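Local coordinates for protein dephospho-CoA kinase (Aquifex aeolicus, PDB 2IF2) that probably catalyses the ATP-dependent phosphorylation of the 3'-hydroxyl of dephospho-CoA, the last step in making coenzyme A, at residues M1-S15 / L102-V116. Residues are numbered along the deposited sequence; the frame is centred on the assembly and turned at random.
Sequences MKRIGLTGNIGCGKS and LSEDTLFILEASLLV. With SO4 (sulfate ion), chain D.
I4 and L110 fix the pairing of strands 3-8 and 108-111. I4 N donates to F108 O at 2.8 Å, in an almost straight bond (163°), and I4 O accepts from L110 N. L6 N then reaches L110 O in a nearly straight bond. I4 thus bonds to residues on both sides of I109 and L110 to residues on both sides of G5, the pattern of a parallel sheet; the short segments cross at -30°. On one face CB of L6 rests on CG2 of I109 (3.4 Å) and CB of I4 on its CG1. On the other, the selenomethionine M1 and R3 approach F108, with R3 CG 3.9 Å from F108 CD1; the R3 guanidinium gives at most a weak cation-pi attraction. At the chain start, M1 N forms a salt bridge with E104 OE1 (2.8 Å) on the oxygen's syn side, while D105 N meets that oxygen from the anti side.

Beyond the strand ends, K14 folds back: bends at chi3 and chi4 lay its CE against S113 CB, with NZ weakly bonded to sulfate O2. With an alanine here the outer chain and NZ would be gone, which would probably remove the side-chain contact with S113 and the weak bond to the sulfate. The sulfate is gripped mainly by backbone amides, among them G11 N to O3 (2.7 Å) and C12 N to O4 (2.7 Å), with G13, K14 and S15 also contributing; R144 adds another bond. In the second shell, K164 bonds to G8 O. The central parallel strand, the glycine-rich loop and the helix that follows form the strand-loop-helix unit that carries the P-loop (Walker A) of a P-loop kinase, and the sulfate probably marks a nucleotide phosphate position in the predicted ATP site.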
HETATM    1  N   MSE A   1       4.737 -20.912  -1.002  1.00103.60           N
HETATM    2  CA  MSE A   1       4.364 -19.930   0.057  1.00102.84           C
HETATM    3  C   MSE A   1       3.026 -19.273  -0.251  1.00100.93           C
HETATM    4  O   MSE A   1       2.601 -19.202  -1.404  1.00101.14           O
HETATM    5  CB  MSE A   1       5.450 -18.863   0.183  1.00105.39           C
HETATM    6  CG  MSE A   1       5.868 -18.261  -1.144  1.00107.81           C
HETATM    7 SE   MSE A   1       7.370 -17.054  -0.987  1.00113.08          SE
HETATM    8  CE  MSE A   1       6.419 -15.394  -1.286  1.00111.51           C
ATOM      9  N   LYS A   2       2.369 -18.791   0.794  1.00 98.20           N
ATOM     10  CA  LYS A   2       1.070 -18.158   0.650  1.00 95.39           C
ATOM     11  C   LYS A   2       1.127 -16.631   0.606  1.00 93.13           C
ATOM     12  O   LYS A   2       1.437 -15.983   1.607  1.00 93.20           O
ATOM     13  CB  LYS A   2       0.147 -18.626   1.788  1.00 95.88           C
ATOM     14  CG  LYS A   2       0.784 -18.602   3.182  1.00 95.37           C
ATOM     15  CD  LYS A   2      -0.171 -19.116   4.268  1.00 94.09           C
ATOM     16  CE  LYS A   2      -0.524 -20.590   4.084  1.00 92.59           C
ATOM     17  NZ  LYS A   2      -1.425 -21.096   5.159  1.00 91.21           N
ATOM     18  N   ARG A   3       0.829 -16.062  -0.563  1.00 90.31           N
ATOM     19  CA  ARG A   3       0.829 -14.609  -0.736  1.00 87.24           C
ATOM     20  C   ARG A   3      -0.306 -13.988   0.067  1.00 84.15           C
ATOM     21  O   ARG A   3      -1.484 -14.237  -0.201  1.00 83.10           O
ATOM     22  CB  ARG A   3       0.661 -14.233  -2.216  1.00 88.63           C
ATOM     23  CG  ARG A   3       1.939 -13.774  -2.924  1.00 89.87           C
ATOM     24  CD  ARG A   3       2.897 -14.927  -3.191  1.00 91.10           C
ATOM     25  NE  ARG A   3       4.032 -14.523  -4.014  1.00 91.92           N
ATOM     26  CZ  ARG A   3       4.914 -15.370  -4.542  1.00 93.29           C
ATOM     27  NH1 ARG A   3       5.920 -14.915  -5.277  1.00 94.48           N
ATOM     28  NH2 ARG A   3       4.791 -16.676  -4.340  1.00 93.82           N
ATOM     29  N   ILE A   4       0.050 -13.176   1.052  1.00 80.34           N
ATOM     30  CA  ILE A   4      -0.958 -12.536   1.881  1.00 76.72           C
ATOM     31  C   ILE A   4      -0.985 -11.034   1.619  1.00 74.24           C
ATOM     32  O   ILE A   4       0.039 -10.422   1.308  1.00 73.71           O
ATOM     33  CB  ILE A   4      -0.687 -12.798   3.376  1.00 76.03           C
ATOM     34  CG1 ILE A   4      -0.428 -14.291   3.598  1.00 75.91           C
ATOM     35  CG2 ILE A   4      -1.874 -12.339   4.210  1.00 74.61           C
ATOM     36  CD1 ILE A   4      -1.555 -15.198   3.142  1.00 76.08           C
ATOM     37  N   GLY A   5      -2.170 -10.449   1.730  1.00 70.56           N
ATOM     38  CA  GLY A   5      -2.305  -9.031   1.496  1.00 66.44           C
ATOM     39  C   GLY A   5      -2.747  -8.309   2.741  1.00 64.80           C
ATOM     40  O   GLY A   5      -3.667  -8.736   3.437  1.00 64.68           O
ATOM     41  N   LEU A   6      -2.088  -7.199   3.027  1.00 63.63           N
ATOM     42  CA  LEU A   6      -2.424  -6.428   4.206  1.00 62.59           C
ATOM     43  C   LEU A   6      -2.890  -5.070   3.735  1.00 61.86           C
ATOM     44  O   LEU A   6      -2.128  -4.334   3.120  1.00 60.93           O
ATOM     45  CB  LEU A   6      -1.186  -6.284   5.075  1.00 63.09           C
ATOM     46  CG  LEU A   6      -1.401  -6.027   6.554  1.00 62.49           C
ATOM     47  CD1 LEU A   6      -0.032  -5.832   7.173  1.00 63.07           C
ATOM     48  CD2 LEU A   6      -2.286  -4.812   6.788  1.00 63.02           C
ATOM     49  N   THR A   7      -4.138  -4.730   4.021  1.00 62.43           N
ATOM     50  CA  THR A   7      -4.652  -3.440   3.586  1.00 63.06           C
ATOM     51  C   THR A   7      -5.318  -2.640   4.705  1.00 63.60           C
ATOM     52  O   THR A   7      -5.289  -3.027   5.879  1.00 62.80           O
ATOM     53  CB  THR A   7      -5.665  -3.606   2.448  1.00 63.13           C
ATOM     54  OG1 THR A   7      -5.919  -2.331   1.849  1.00 63.01           O
ATOM     55  CG2 THR A   7      -6.977  -4.176   2.981  1.00 62.98           C
ATOM     56  N   GLY A   8      -5.918  -1.517   4.319  1.00 63.73           N
ATOM     57  CA  GLY A   8      -6.590  -0.649   5.265  1.00 63.79           C
ATOM     58  C   GLY A   8      -6.613   0.765   4.730  1.00 64.58           C
ATOM     59  O   GLY A   8      -6.395   0.983   3.538  1.00 63.49           O
ATOM     60  N   ASN A   9      -6.892   1.727   5.600  1.00 66.35           N
ATOM     61  CA  ASN A   9      -6.913   3.122   5.190  1.00 68.83           C
ATOM     62  C   ASN A   9      -5.756   3.903   5.809  1.00 70.05           C
ATOM     63  O   ASN A   9      -5.123   3.460   6.768  1.00 70.42           O
ATOM     64  CB  ASN A   9      -8.247   3.772   5.561  1.00 69.77           C
ATOM     65  CG  ASN A   9      -9.334   3.495   4.537  1.00 71.22           C
ATOM     66  OD1 ASN A   9     -10.477   3.927   4.695  1.00 72.17           O
ATOM     67  ND2 ASN A   9      -8.979   2.777   3.475  1.00 71.01           N
ATOM     68  N   ILE A  10      -5.477   5.068   5.241  1.00 71.41           N
ATOM     69  CA  ILE A  10      -4.399   5.907   5.729  1.00 72.26           C
ATOM     70  C   ILE A  10      -4.598   6.246   7.206  1.00 72.61           C
ATOM     71  O   ILE A  10      -5.655   6.731   7.619  1.00 72.02           O
ATOM     72  CB  ILE A  10      -4.302   7.206   4.894  1.00 72.47           C
ATOM     73  CG1 ILE A  10      -3.152   8.072   5.406  1.00 72.95           C
ATOM     74  CG2 ILE A  10      -5.621   7.957   4.938  1.00 72.74           C
ATOM     75  CD1 ILE A  10      -1.785   7.409   5.284  1.00 74.39           C
ATOM     76  N   GLY A  11      -3.570   5.965   7.996  1.00 73.61           N
ATOM     77  CA  GLY A  11      -3.622   6.239   9.417  1.00 74.45           C
ATOM     78  C   GLY A  11      -4.380   5.197  10.213  1.00 75.04           C
ATOM     79  O   GLY A  11      -4.977   5.522  11.234  1.00 76.53           O
ATOM     80  N   CYS A  12      -4.360   3.946   9.762  1.00 74.43           N
ATOM     81  CA  CYS A  12      -5.065   2.884  10.467  1.00 73.92           C
ATOM     82  C   CYS A  12      -4.118   1.993  11.237  1.00 72.05           C
ATOM     83  O   CYS A  12      -4.535   1.229  12.109  1.00 71.76           O
ATOM     84  CB  CYS A  12      -5.873   2.051   9.481  1.00 75.99           C
ATOM     85  SG  CYS A  12      -7.248   2.987   8.775  1.00 83.25           S
ATOM     86  N   GLY A  13      -2.835   2.108  10.906  1.00 70.62           N
ATOM     87  CA  GLY A  13      -1.811   1.319  11.565  1.00 67.32           C
ATOM     88  C   GLY A  13      -1.218   0.247  10.671  1.00 64.93           C
ATOM     89  O   GLY A  13      -0.500  -0.626  11.153  1.00 64.01           O
ATOM     90  N   LYS A  14      -1.513   0.301   9.374  1.00 62.52           N
ATOM     91  CA  LYS A  14      -0.970  -0.687   8.453  1.00 59.84           C
ATOM     92  C   LYS A  14       0.516  -0.827   8.686  1.00 57.74           C
ATOM     93  O   LYS A  14       1.072  -1.909   8.586  1.00 58.75           O
ATOM     94  CB  LYS A  14      -1.223  -0.286   7.001  1.00 59.89           C
ATOM     95  CG  LYS A  14      -2.654  -0.445   6.568  1.00 58.06           C
ATOM     96  CD  LYS A  14      -2.882   0.155   5.201  1.00 56.98           C
ATOM     97  CE  LYS A  14      -2.739   1.682   5.210  1.00 57.69           C
ATOM     98  NZ  LYS A  14      -1.403   2.189   4.773  1.00 55.52           N
ATOM     99  N   SER A  15       1.162   0.277   9.004  1.00 54.53           N
ATOM    100  CA  SER A  15       2.580   0.242   9.262  1.00 51.58           C
ATOM    101  C   SER A  15       2.869  -0.576  10.514  1.00 49.80           C
ATOM    102  O   SER A  15       3.616  -1.553  10.451  1.00 49.66           O
ATOM    103  CB  SER A  15       3.089   1.659   9.445  1.00 53.78           C
ATOM    104  OG  SER A  15       2.227   2.356  10.344  1.00 56.04           O
ATOM    105  N   LEU A 102      13.653 -15.717  -1.150  1.00 89.10           N
ATOM    106  CA  LEU A 102      12.761 -16.005  -0.040  1.00 88.75           C
ATOM    107  C   LEU A 102      12.504 -17.490   0.174  1.00 88.89           C
ATOM    108  O   LEU A 102      11.890 -18.165  -0.661  1.00 88.30           O
ATOM    109  CB  LEU A 102      11.427 -15.289  -0.229  1.00 88.09           C
ATOM    110  CG  LEU A 102      11.094 -14.146   0.734  1.00 87.20           C
ATOM    111  CD1 LEU A 102       9.674 -13.701   0.444  1.00 87.50           C
ATOM    112  CD2 LEU A 102      11.222 -14.587   2.186  1.00 86.39           C
ATOM    113  N   SER A 103      12.977 -17.984   1.315  1.00 88.75           N
ATOM    114  CA  SER A 103      12.808 -19.379   1.700  1.00 88.23           C
ATOM    115  C   SER A 103      11.328 -19.757   1.627  1.00 87.48           C
ATOM    116  O   SER A 103      10.460 -18.895   1.745  1.00 87.85           O
ATOM    117  CB  SER A 103      13.327 -19.563   3.126  1.00 89.11           C
ATOM    118  OG  SER A 103      13.642 -18.300   3.700  1.00 90.25           O
ATOM    119  N   GLU A 104      11.034 -21.038   1.432  1.00 86.28           N
ATOM    120  CA  GLU A 104       9.647 -21.476   1.349  1.00 85.02           C
ATOM    121  C   GLU A 104       8.943 -21.461   2.704  1.00 84.15           C
ATOM    122  O   GLU A 104       9.576 -21.276   3.751  1.00 82.77           O
ATOM    123  CB  GLU A 104       9.565 -22.879   0.737  1.00 86.05           C
ATOM    124  CG  GLU A 104       9.042 -22.911  -0.702  1.00 88.31           C
ATOM    125  CD  GLU A 104       7.647 -22.312  -0.843  1.00 89.60           C
ATOM    126  OE1 GLU A 104       6.978 -22.122   0.206  1.00 89.74           O
ATOM    127  OE2 GLU A 104       7.215 -22.057  -2.001  1.00 89.06           O
ATOM    128  N   ASP A 105       7.625 -21.656   2.669  1.00 83.41           N
ATOM    129  CA  ASP A 105       6.785 -21.666   3.873  1.00 82.81           C
ATOM    130  C   ASP A 105       6.818 -20.344   4.625  1.00 81.00           C
ATOM    131  O   ASP A 105       6.147 -20.188   5.654  1.00 80.08           O
ATOM    132  CB  ASP A 105       7.194 -22.806   4.815  1.00 84.29           C
ATOM    133  CG  ASP A 105       6.774 -24.173   4.293  1.00 85.35           C
ATOM    134  OD1 ASP A 105       5.565 -24.369   4.020  1.00 85.58           O
ATOM    135  OD2 ASP A 105       7.647 -25.058   4.168  1.00 85.99           O
ATOM    136  N   THR A 106       7.607 -19.404   4.101  1.00 79.11           N
ATOM    137  CA  THR A 106       7.761 -18.066   4.672  1.00 75.78           C
ATOM    138  C   THR A 106       6.434 -17.332   4.531  1.00 74.16           C
ATOM    139  O   THR A 106       5.678 -17.566   3.588  1.00 74.15           O
ATOM    140  CB  THR A 106       8.866 -17.262   3.940  1.00 74.77           C
ATOM    141  OG1 THR A 106       9.141 -16.055   4.658  1.00 74.79           O
ATOM    142  CG2 THR A 106       8.424 -16.898   2.538  1.00 74.57           C
ATOM    143  N   LEU A 107       6.150 -16.448   5.475  1.00 71.93           N
ATOM    144  CA  LEU A 107       4.905 -15.706   5.451  1.00 69.72           C
ATOM    145  C   LEU A 107       5.138 -14.381   4.744  1.00 69.51           C
ATOM    146  O   LEU A 107       5.655 -13.430   5.327  1.00 70.09           O
ATOM    147  CB  LEU A 107       4.409 -15.500   6.884  1.00 67.82           C
ATOM    148  CG  LEU A 107       2.905 -15.366   7.130  1.00 66.18           C
ATOM    149  CD1 LEU A 107       2.525 -13.917   7.095  1.00 65.88           C
ATOM    150  CD2 LEU A 107       2.122 -16.182   6.107  1.00 64.70           C
ATOM    151  N   PHE A 108       4.767 -14.340   3.468  1.00 68.84           N
ATOM    152  CA  PHE A 108       4.930 -13.151   2.648  1.00 67.65           C
ATOM    153  C   PHE A 108       3.653 -12.312   2.593  1.00 67.89           C
ATOM    154  O   PHE A 108       2.628 -12.747   2.067  1.00 67.81           O
ATOM    155  CB  PHE A 108       5.360 -13.563   1.239  1.00 65.97           C
ATOM    156  CG  PHE A 108       5.498 -12.413   0.291  1.00 65.31           C
ATOM    157  CD1 PHE A 108       4.431 -12.014  -0.496  1.00 64.93           C
ATOM    158  CD2 PHE A 108       6.684 -11.700   0.216  1.00 65.42           C
ATOM    159  CE1 PHE A 108       4.543 -10.919  -1.340  1.00 64.34           C
ATOM    160  CE2 PHE A 108       6.804 -10.602  -0.627  1.00 64.99           C
ATOM    161  CZ  PHE A 108       5.732 -10.212  -1.403  1.00 64.37           C
ATOM    162  N   ILE A 109       3.725 -11.108   3.151  1.00 68.11           N
ATOM    163  CA  ILE A 109       2.592 -10.194   3.163  1.00 69.06           C
ATOM    164  C   ILE A 109       2.932  -8.966   2.328  1.00 70.64           C
ATOM    165  O   ILE A 109       4.102  -8.600   2.194  1.00 70.79           O
ATOM    166  CB  ILE A 109       2.250  -9.736   4.594  1.00 68.20           C
ATOM    167  CG1 ILE A 109       1.916 -10.954   5.460  1.00 68.16           C
ATOM    168  CG2 ILE A 109       1.091  -8.744   4.557  1.00 66.16           C
ATOM    169  CD1 ILE A 109       1.647 -10.634   6.927  1.00 68.05           C
ATOM    170  N   LEU A 110       1.905  -8.334   1.767  1.00 72.09           N
ATOM    171  CA  LEU A 110       2.092  -7.143   0.947  1.00 72.34           C
ATOM    172  C   LEU A 110       1.072  -6.074   1.336  1.00 73.25           C
ATOM    173  O   LEU A 110      -0.128  -6.275   1.191  1.00 73.18           O
ATOM    174  CB  LEU A 110       1.949  -7.511  -0.536  1.00 70.50           C
ATOM    175  CG  LEU A 110       2.056  -6.378  -1.556  1.00 68.94           C
ATOM    176  CD1 LEU A 110       2.892  -6.815  -2.737  1.00 67.67           C
ATOM    177  CD2 LEU A 110       0.670  -5.969  -1.996  1.00 68.15           C
ATOM    178  N   GLU A 111       1.548  -4.943   1.842  1.00 74.41           N
ATOM    179  CA  GLU A 111       0.648  -3.872   2.239  1.00 75.79           C
ATOM    180  C   GLU A 111       0.680  -2.732   1.234  1.00 76.33           C
ATOM    181  O   GLU A 111       1.738  -2.170   0.957  1.00 76.23           O
ATOM    182  CB  GLU A 111       1.023  -3.335   3.613  1.00 76.83           C
ATOM    183  CG  GLU A 111       2.425  -2.794   3.667  1.00 78.34           C
ATOM    184  CD  GLU A 111       2.615  -1.788   4.775  1.00 80.22           C
ATOM    185  OE1 GLU A 111       3.791  -1.492   5.093  1.00 81.80           O
ATOM    186  OE2 GLU A 111       1.597  -1.286   5.318  1.00 78.71           O
ATOM    187  N   ALA A 112      -0.496  -2.396   0.703  1.00 77.06           N
ATOM    188  CA  ALA A 112      -0.643  -1.336  -0.286  1.00 77.68           C
ATOM    189  C   ALA A 112      -1.819  -0.433   0.050  1.00 78.30           C
ATOM    190  O   ALA A 112      -1.964   0.645  -0.524  1.00 78.90           O
ATOM    191  CB  ALA A 112      -0.835  -1.940  -1.666  1.00 77.30           C
ATOM    192  N   SER A 113      -2.663  -0.881   0.972  1.00 78.66           N
ATOM    193  CA  SER A 113      -3.826  -0.106   1.395  1.00 80.16           C
ATOM    194  C   SER A 113      -4.798   0.156   0.249  1.00 81.93           C
ATOM    195  O   SER A 113      -5.832   0.801   0.444  1.00 81.87           O
ATOM    196  CB  SER A 113      -3.398   1.236   1.976  1.00 79.12           C
ATOM    197  OG  SER A 113      -3.090   2.149   0.950  1.00 76.32           O
ATOM    198  N   LEU A 114      -4.458  -0.332  -0.942  1.00 83.95           N
ATOM    199  CA  LEU A 114      -5.298  -0.169  -2.128  1.00 85.34           C
ATOM    200  C   LEU A 114      -5.376  -1.479  -2.920  1.00 86.78           C
ATOM    201  O   LEU A 114      -5.146  -1.488  -4.124  1.00 87.42           O
ATOM    202  CB  LEU A 114      -4.745   0.953  -3.019  1.00 85.09           C
ATOM    203  CG  LEU A 114      -4.888   2.393  -2.495  1.00 85.78           C
ATOM    204  CD1 LEU A 114      -4.006   3.365  -3.284  1.00 85.02           C
ATOM    205  CD2 LEU A 114      -6.346   2.808  -2.580  1.00 84.09           C
ATOM    206  N   LEU A 115      -5.695  -2.579  -2.233  1.00 87.97           N
ATOM    207  CA  LEU A 115      -5.820  -3.893  -2.867  1.00 88.43           C
ATOM    208  C   LEU A 115      -7.298  -4.196  -3.082  1.00 89.59           C
ATOM    209  O   LEU A 115      -7.661  -5.174  -3.738  1.00 89.87           O
ATOM    210  CB  LEU A 115      -5.210  -4.998  -1.988  1.00 88.32           C
ATOM    211  CG  LEU A 115      -3.705  -5.038  -1.715  1.00 86.58           C
ATOM    212  CD1 LEU A 115      -2.930  -5.073  -3.021  1.00 86.62           C
ATOM    213  CD2 LEU A 115      -3.324  -3.826  -0.905  1.00 87.04           C
ATOM    214  N   VAL A 116      -8.148  -3.354  -2.508  1.00 90.32           N
ATOM    215  CA  VAL A 116      -9.584  -3.530  -2.643  1.00 91.31           C
ATOM    216  C   VAL A 116     -10.094  -2.732  -3.839  1.00 92.82           C
ATOM    217  O   VAL A 116     -10.364  -3.297  -4.896  1.00 93.41           O
ATOM    218  CB  VAL A 116     -10.334  -3.055  -1.392  1.00 90.58           C
ATOM    219  CG1 VAL A 116     -11.774  -3.531  -1.448  1.00 90.04           C
ATOM    220  CG2 VAL A 116      -9.638  -3.555  -0.146  1.00 89.95           C
TER
HETATM  221  S   SO4 D 301      -1.052   3.793   8.296  1.00 46.19           S
HETATM  222  O1  SO4 D 301      -0.810   4.185   9.702  1.00 45.22           O
HETATM  223  O2  SO4 D 301       0.028   2.899   7.856  1.00 44.71           O
HETATM  224  O3  SO4 D 301      -1.071   4.998   7.436  1.00 43.72           O
HETATM  225  O4  SO4 D 301      -2.347   3.082   8.187  1.00 45.12           O